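Local coordinates for protein mirolysin (Tannerella forsythia, PDB 6R7V) that probably cleaves peptide bonds as a zinc-dependent metallopeptidase of the pappalysin family, made as a zymogen held latent by a cysteine switch, at residues A[60-63]-A[64-68]; A[244-247]-A[248-252]. The protein carries 1 engineered substitution. All coordinates share one frame; numbering follows the deposited sequence. Where two conformers were deposited one is given.

Contact 1. Residues A[60-63]-A[64-68]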
loop_
_atom_site.group_PDB
_atom_site.type_symbol
_atom_site.label_atom_id
_atom_site.label_comp_id
_atom_site.label_asym_id
_atom_site.label_seq_id
_atom_site.Cartn_x
_atom_site.Cartn_y
_atom_site.Cartn_z
ATOM N N GLN A 60 -14.973 -16.082 2.232
ATOM C CA GLN A 60 -14.021 -15.356 1.400
ATOM C C GLN A 60 -14.701 -14.468 0.353
ATOM O O GLN A 60 -14.084 -13.543 -0.201
ATOM C CB GLN A 60 -13.083 -16.349 0.712
ATOM C CG GLN A 60 -12.132 -16.988 1.702
ATOM C CD GLN A 60 -11.440 -18.204 1.173
ATOM O OE1 GLN A 60 -11.355 -18.423 -0.039
ATOM N NE2 GLN A 60 -10.877 -19.009 2.066
ATOM N N ASN A 61 -15.979 -14.724 0.097
ATOM C CA ASN A 61 -16.752 -13.949 -0.873
ATOM C C ASN A 61 -17.348 -12.741 -0.171
ATOM O O ASN A 61 -18.543 -12.675 0.079
ATOM C CB ASN A 61 -17.832 -14.854 -1.451
ATOM C CG ASN A 61 -18.446 -14.360 -2.717
ATOM O OD1 ASN A 61 -18.007 -13.376 -3.327
ATOM N ND2 ASN A 61 -19.505 -15.055 -3.143
ATOM N N ILE A 62 -16.499 -11.762 0.146
ATOM C CA ILE A 62 -16.884 -10.606 0.955
ATOM C C ILE A 62 -17.849 -9.666 0.221
ATOM O O ILE A 62 -17.828 -9.573 -0.997
ATOM C CB ILE A 62 -15.641 -9.852 1.499
ATOM C CG1 ILE A 62 -14.792 -9.269 0.346
ATOM C CG2 ILE A 62 -14.819 -10.803 2.397
ATOM C CD1 ILE A 62 -13.805 -8.162 0.830
ATOM N N SER A 63 -18.658 -8.938 0.992
ATOM C CA SER A 63 -19.736 -8.103 0.473
ATOM C C SER A 63 -19.256 -6.866 -0.291
ATOM O O SER A 63 -18.143 -6.355 -0.080
ATOM C CB SER A 63 -20.666 -7.671 1.604
ATOM O OG SER A 63 -20.076 -6.666 2.420
ATOM N N ASP A 64 -20.117 -6.371 -1.189
ATOM C CA ASP A 64 -19.829 -5.146 -1.922
ATOM C C ASP A 64 -19.647 -3.990 -0.913
ATOM O O ASP A 64 -18.727 -3.175 -1.073
ATOM C CB ASP A 64 -20.983 -4.805 -2.882
ATOM C CG ASP A 64 -21.080 -5.601 -4.170
ATOM O OD1 ASP A 64 -21.993 -5.312 -4.968
ATOM O OD2 ASP A 64 -20.233 -6.508 -4.386
ATOM N N ALA A 65 -20.510 -3.941 0.151
ATOM C CA ALA A 65 -20.434 -2.910 1.202
ATOM C C ALA A 65 -19.079 -2.981 1.896
ATOM O O ALA A 65 -18.513 -1.932 2.191
ATOM C CB ALA A 65 -21.566 -3.067 2.220
ATOM N N GLN A 66 -18.530 -4.186 2.102
ATOM C CA GLN A 66 -17.215 -4.362 2.726
ATOM C C GLN A 66 -16.126 -3.722 1.840
ATOM O O GLN A 66 -15.240 -3.000 2.308
ATOM C CB GLN A 66 -16.924 -5.842 2.976
ATOM C CG GLN A 66 -15.826 -6.100 4.007
ATOM C CD GLN A 66 -16.170 -5.604 5.398
ATOM O OE1 GLN A 66 -17.333 -5.624 5.829
ATOM N NE2 GLN A 66 -15.157 -5.194 6.136
ATOM N N ILE A 67 -16.227 -3.937 0.526
ATOM C CA ILE A 67 -15.267 -3.406 -0.434
ATOM C C ILE A 67 -15.366 -1.873 -0.536
ATOM O O ILE A 67 -14.345 -1.159 -0.521
ATOM C CB ILE A 67 -15.474 -4.063 -1.790
ATOM C CG1 ILE A 67 -15.100 -5.552 -1.700
ATOM C CG2 ILE A 67 -14.685 -3.313 -2.871
ATOM C CD1 ILE A 67 -15.612 -6.345 -2.887
ATOM N N ILE A 68 -16.617 -1.360 -0.597
ATOM C CA ILE A 68 -16.816 0.092 -0.656
ATOM C C ILE A 68 -16.247 0.749 0.619
ATOM O O ILE A 68 -15.641 1.825 0.537
ATOM C CB ILE A 68 -18.332 0.335 -0.824
ATOM C CG1 ILE A 68 -18.761 -0.080 -2.255
ATOM C CG2 ILE A 68 -18.759 1.802 -0.480
ATOM C CD1 ILE A 68 -20.262 -0.217 -2.433
HETATM O O HOH W 1 -19.609 -7.347 5.371
#
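Ser63 caps the first turn of helix 64-77, which follows strand 45-55. Its OG accepts the backbone N-H of Gln66 at 2.9 Å from OG to N, with an N-H...O angle of 146°. The hydroxyl reaches that N-H because chi1 is 74°, which sets OG between the backbone N and the carbonyl carbon of its own residue. The carbonyl of Ser63 serves the next donor along. Ile67 N gives its hydrogen to Ser63 O at 3.1 Å. Within the helix, Ile68 N binds Asp64 O.

A water adds a second link. It lies 3.1 Å from Ser63 OG and donates to Gln66 OE1 at 2.9 Å. The hydroxyl of Ser63 therefore has two polar partners. The amide of Gln66 is held mainly from beyond the turn. Its OE1 also accepts from Ser194 N, and its NE2 donates to the carbonyls of Phe189 and Asp192. These bonds at both ends should fix the rotation of the amide. Asp64 forms a salt bridge through OD2 with Arg120, which also bonds to Ile62 O.

The apolar part is a contact between two isoleucines. Ile62 CD1 touches Ile67 CG1 at 3.9 Å, and the two side chains cross at about a right angle. Beyond the turn, Ile67 rests on Val51 and Val53 of strand 45-55, while Ile62 rests on Phe189. Separately, Ile67 CG1 makes a carbon-to-carbonyl contact with Ser63 O at 3.5 Å.

The arrangement is a serine N-cap with an apolar contact between the residue before the cap and the fourth residue after it, the hydrophobic staple of helix starts.

Contact 2. Residues A[244-247]-A[248-252]; sequences GCPS and FPKTD
Pro246 and Lys250 make the apolar side-chain contact across this turn. Pro246 CB meets Lys250 CD at 4.0 Å. The lysine has CG anti to the backbone N (chi1 -173°) and is extended along its whole length. The extended chain brings CD to the proline and carries NZ on to a hydrogen bond with Asn242 OD1. Pro246 also touches Phe263.

Within 248-252, two rings pack together. Pro249 CB lies over the centre of one face of the Phe248 ring, 3.8 Å above its plane. The peptide bond between these two residues is cis, and the proline ring folds back against the aromatic face, a CH-pi arrangement. Phe248 also touches Pro89.

The backbone of 247-250 fits a type VIb turn, with the cis proline third. Such a turn needs no bond between its first carbonyl and its fourth N-H, and Ser247 O does not bond to Lys250 N. No direct hydrogen bond joins the two segments. Beside the Ser247-Phe248 peptide, two waters lie near Ser247 OG and Phe248 O, but any bridge is doubtful, since each has one weak leg and depends on the serine conformer given.

Covalent and polar ties flank the turn. Cys245 is in a disulfide with Cys274, and Lys250 pairs through its backbone with Val261. Asp252 OD1 accepts from Cys254 N and Thr255 N. Its OD2 accepts from Gly239 N, which ties the loop to a calcium-binding region. With few direct bonds inside it, the turn appears to owe its shape to its two prolines, the cis peptide and these flanking ties.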
loop_
_atom_site.group_PDB
_atom_site.type_symbol
_atom_site.label_atom_id
_atom_site.label_comp_id
_atom_site.label_asym_id
_atom_site.label_seq_id
_atom_site.Cartn_x
_atom_site.Cartn_y
_atom_site.Cartn_z
ATOM N N GLY A 244 1.026 -3.862 17.924
ATOM C CA GLY A 244 0.004 -3.532 18.906
ATOM C C GLY A 244 -0.328 -2.063 18.948
ATOM O O GLY A 244 -0.416 -1.420 17.912
ATOM N N CYS A 245 -0.528 -1.548 20.168
ATOM C CA CYS A 245 -0.892 -0.155 20.393
ATOM C C CYS A 245 0.072 0.479 21.431
ATOM O O CYS A 245 -0.257 0.549 22.630
ATOM C CB CYS A 245 -2.347 -0.086 20.857
ATOM S SG CYS A 245 -3.096 1.554 20.711
ATOM N N PRO A 246 1.265 0.933 20.995
ATOM C CA PRO A 246 2.186 1.589 21.927
ATOM C C PRO A 246 1.622 2.876 22.518
ATOM O O PRO A 246 0.603 3.416 22.054
ATOM C CB PRO A 246 3.393 1.953 21.033
ATOM C CG PRO A 246 3.317 1.001 19.888
ATOM C CD PRO A 246 1.831 0.930 19.622
ATOM N N SER A 247 2.303 3.375 23.544
ATOM C CA SER A 247 1.892 4.611 24.189
ATOM C C SER A 247 2.877 5.716 23.868
ATOM O O SER A 247 4.086 5.493 23.845
ATOM C CB SER A 247 1.758 4.424 25.696
ATOM O OG SER A 247 1.185 5.578 26.294
ATOM N N PHE A 248 2.356 6.875 23.562
ATOM C CA PHE A 248 3.202 8.013 23.234
ATOM C C PHE A 248 3.774 8.664 24.491
ATOM O O PHE A 248 3.019 8.917 25.438
ATOM C CB PHE A 248 2.421 9.074 22.443
ATOM C CG PHE A 248 3.229 10.316 22.152
ATOM C CD1 PHE A 248 4.102 10.359 21.070
ATOM C CD2 PHE A 248 3.147 11.431 22.983
ATOM C CE1 PHE A 248 4.876 11.492 20.824
ATOM C CE2 PHE A 248 3.912 12.573 22.719
ATOM C CZ PHE A 248 4.767 12.594 21.636
ATOM N N PRO A 249 5.068 9.060 24.488
ATOM C CA PRO A 249 6.083 8.806 23.453
ATOM C C PRO A 249 6.770 7.454 23.623
ATOM O O PRO A 249 6.899 6.940 24.756
ATOM C CB PRO A 249 7.085 9.949 23.672
ATOM C CG PRO A 249 7.015 10.244 25.150
ATOM C CD PRO A 249 5.634 9.814 25.628
ATOM N N LYS A 250 7.189 6.848 22.491
ATOM C CA LYS A 250 7.977 5.616 22.538
ATOM C C LYS A 250 9.350 5.921 21.955
ATOM O O LYS A 250 9.450 6.274 20.791
ATOM C CB LYS A 250 7.306 4.443 21.805
ATOM C CG LYS A 250 8.079 3.127 22.031
ATOM C CD LYS A 250 7.363 1.903 21.525
ATOM C CE LYS A 250 8.235 0.671 21.693
ATOM N NZ LYS A 250 7.550 -0.532 21.145
ATOM N N THR A 251 10.401 5.818 22.755
ATOM C CA THR A 251 11.746 6.079 22.247
ATOM C C THR A 251 12.451 4.737 22.014
ATOM O O THR A 251 11.972 3.704 22.487
ATOM C CB THR A 251 12.515 6.968 23.247
ATOM O OG1 THR A 251 12.652 6.255 24.473
ATOM C CG2 THR A 251 11.823 8.296 23.524
ATOM N N ASP A 252 13.578 4.743 21.293
ATOM C CA ASP A 252 14.382 3.534 21.103
ATOM C C ASP A 252 15.863 3.917 20.959
ATOM O O ASP A 252 16.186 5.081 21.151
ATOM C CB ASP A 252 13.870 2.657 19.941
ATOM C CG ASP A 252 13.964 3.185 18.530
ATOM O OD1 ASP A 252 14.660 4.213 18.313
ATOM O OD2 ASP A 252 13.361 2.557 17.625
HETATM O O HOH W 2 2.877 6.697 28.114
HETATM O O HOH W 3 0.135 8.725 25.500
#

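In the fold
Contact 1 and contact 2 lie far apart, with centres 33 Å from each other and nearest atoms about 19 Å apart. They share no helix or strand. Contact 1 is half buried and joins a loop to the start of helix 64-77, beside the mixed sheet. Contact 2 is a surface turn in the loop between strands 243-244 and 269-270. A side-chain cap, a helix backbone bond, a buried glutamine amide and buried isoleucines hold the first. Proline and lysine carbons and a cis peptide make up the second, which has a disulfide at its edge. Neither contact includes a ligand of the zinc ion.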